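Local coordinates for protein blood group a-and b-cleaving endo-beta-galactosidase (Streptococcus pneumoniae, PDB 2YGL) that probably binds carbohydrate through tandem CBM51 modules of a family 98 glycoside hydrolase that cleaves blood group A and B antigens, at residues Thr7-Met12 against Ala164-Ile169. Residues are numbered along the deposited sequence; the frame is centred on the assembly and turned at random.
Sequences TYLSDM and ADAKLI
T7 and L168 form an antiparallel hydrogen-bonded pair, T7 N to L168 O and L168 N to T7 O both 2.8 Å and nearly straight, and Y8 beside K167 is the non-hydrogen-bonded pair that follows. The chain then leaves the sheet in a short 3-10 turn, yet L9 N still reaches A166 O (3.1 Å), lying above that carbonyl plane. A166 O also accepts from a water held by S10 N; two hydrogen bonds, one from L9 N and one from the water, therefore converge on this carbonyl oxygen at the start of the turn, with a longer, bent CA-H...O contact from Y8 beside them.

On one face, the Y8 ring runs alongside the K167 side chain, the two pointing the same way, with CE1 of Y8 3.9 Å from K167 CE. D165 OD1 comes to the ring edge, the carboxylate turned 58° from the ring plane. A water in the ring plane links Y8 OH (2.6 Å) to D165 OD1 and K167 NZ, while K167 NZ forms a salt bridge with D165 OD2. The K167 chain bends at chi3 (81°), which turns CE toward the ring.

On the side of L168 the contact between the turn and the strand is apolar. L9 crosses L168 at about a right angle, its CD2 touching L168 CD1 and its CD1 resting 3.8 Å from A166 CB. M12 reaches back from beyond the turn, and its CE presses on L168 CD1 at 3.4 Å, tighter than usual for two carbons.

The pairing joins strand 4-8, near the start of the first CBM51 module, to strand 160-171, near its end, within one antiparallel sheet of a beta-sandwich. Strand 82-87 also pairs with 160-171, and its F83 meets both L9 and L168, while I75, F80 and I139 pack on L168.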
loop_
_atom_site.group_PDB
_atom_site.type_symbol
_atom_site.label_atom_id
_atom_site.label_comp_id
_atom_site.label_asym_id
_atom_site.label_seq_id
_atom_site.Cartn_x
_atom_site.Cartn_y
_atom_site.Cartn_z
ATOM N N THR A 7 12.920 3.992 1.403
ATOM C CA THR A 7 13.852 3.748 0.311
ATOM C C THR A 7 14.668 5.022 0.090
ATOM O O THR A 7 14.106 6.097 -0.143
ATOM C CB THR A 7 13.117 3.342 -0.987
ATOM O OG1 THR A 7 12.105 2.371 -0.689
ATOM C CG2 THR A 7 14.089 2.758 -2.003
ATOM N N TYR A 8 15.988 4.903 0.192
ATOM C CA TYR A 8 16.876 6.043 -0.007
ATOM C C TYR A 8 16.973 6.397 -1.484
ATOM O O TYR A 8 17.055 5.506 -2.335
ATOM C CB TYR A 8 18.268 5.756 0.562
ATOM C CG TYR A 8 18.289 5.580 2.064
ATOM C CD1 TYR A 8 18.170 6.679 2.915
ATOM C CD2 TYR A 8 18.430 4.315 2.632
ATOM C CE1 TYR A 8 18.189 6.525 4.295
ATOM C CE2 TYR A 8 18.451 4.147 4.016
ATOM C CZ TYR A 8 18.330 5.257 4.839
ATOM O OH TYR A 8 18.351 5.104 6.205
ATOM N N LEU A 9 16.955 7.697 -1.782
ATOM C CA LEU A 9 17.094 8.173 -3.160
ATOM C C LEU A 9 18.410 7.701 -3.779
ATOM O O LEU A 9 18.455 7.349 -4.959
ATOM C CB LEU A 9 16.990 9.702 -3.239
ATOM C CG LEU A 9 15.668 10.401 -2.891
ATOM C CD1 LEU A 9 15.813 11.894 -3.108
ATOM C CD2 LEU A 9 14.499 9.867 -3.706
ATOM N N SER A 10 19.465 7.680 -2.966
ATOM C CA SER A 10 20.788 7.224 -3.395
ATOM C C SER A 10 20.838 5.725 -3.705
ATOM O O SER A 10 21.833 5.231 -4.237
ATOM C CB SER A 10 21.844 7.591 -2.350
ATOM O OG SER A 10 21.553 7.011 -1.091
ATOM N N ASP A 11 19.764 5.012 -3.366
ATOM C CA ASP A 11 19.612 3.606 -3.730
ATOM C C ASP A 11 18.712 3.442 -4.958
ATOM O O ASP A 11 18.498 2.328 -5.437
ATOM C CB ASP A 11 19.068 2.790 -2.548
ATOM C CG ASP A 11 20.059 2.682 -1.396
ATOM O OD1 ASP A 11 21.285 2.760 -1.632
ATOM O OD2 ASP A 11 19.610 2.510 -0.246
ATOM N N MET A 12 18.190 4.559 -5.463
ATOM C CA MET A 12 17.358 4.556 -6.665
ATOM C C MET A 12 18.116 5.142 -7.850
ATOM O O MET A 12 19.193 5.718 -7.689
ATOM C CB MET A 12 16.064 5.347 -6.443
ATOM C CG MET A 12 15.303 4.983 -5.183
ATOM S SD MET A 12 13.805 5.965 -5.001
ATOM C CE MET A 12 13.783 6.188 -3.236
ATOM N N ALA A 164 20.712 15.468 2.710
ATOM C CA ALA A 164 21.169 14.464 3.670
ATOM C C ALA A 164 20.031 13.565 4.135
ATOM O O ALA A 164 18.949 14.052 4.476
ATOM C CB ALA A 164 21.840 15.132 4.866
ATOM N N ASP A 165 20.292 12.258 4.137
ATOM C CA ASP A 165 19.330 11.234 4.575
ATOM C C ASP A 165 18.069 11.168 3.695
ATOM O O ASP A 165 17.017 10.686 4.133
ATOM C CB ASP A 165 18.971 11.429 6.061
ATOM C CG ASP A 165 18.351 10.193 6.680
ATOM O OD1 ASP A 165 18.932 9.098 6.536
ATOM O OD2 ASP A 165 17.283 10.318 7.316
ATOM N N ALA A 166 18.194 11.632 2.451
ATOM C CA ALA A 166 17.064 11.728 1.523
ATOM C C ALA A 166 16.398 10.374 1.275
ATOM O O ALA A 166 17.023 9.448 0.754
ATOM C CB ALA A 166 17.505 12.364 0.209
ATOM N N LYS A 167 15.126 10.274 1.657
ATOM C CA LYS A 167 14.396 9.005 1.607
ATOM C C LYS A 167 12.930 9.172 1.216
ATOM O O LYS A 167 12.314 10.209 1.482
ATOM C CB LYS A 167 14.490 8.281 2.958
ATOM C CG LYS A 167 13.851 9.043 4.125
ATOM C CD LYS A 167 13.830 8.239 5.422
ATOM C CE LYS A 167 15.168 8.289 6.127
ATOM N NZ LYS A 167 15.047 7.977 7.578
ATOM N N LEU A 168 12.380 8.136 0.592
ATOM C CA LEU A 168 10.947 8.049 0.336
ATOM C C LEU A 168 10.350 6.977 1.245
ATOM O O LEU A 168 10.934 5.906 1.408
ATOM C CB LEU A 168 10.677 7.738 -1.142
ATOM C CG LEU A 168 11.067 8.824 -2.151
ATOM C CD1 LEU A 168 11.080 8.279 -3.568
ATOM C CD2 LEU A 168 10.140 10.025 -2.055
ATOM N N ILE A 169 9.198 7.277 1.844
ATOM C CA ILE A 169 8.606 6.417 2.875
ATOM C C ILE A 169 7.179 5.997 2.521
ATOM O O ILE A 169 6.397 6.798 2.004
ATOM C CB ILE A 169 8.594 7.110 4.270
ATOM C CG1 ILE A 169 9.949 7.755 4.583
ATOM C CG2 ILE A 169 8.199 6.118 5.380
ATOM C CD1 ILE A 169 9.945 8.628 5.828
HETATM O O HOH W 1 17.889 7.051 7.938
HETATM O O HOH W 2 19.536 9.312 -0.413
#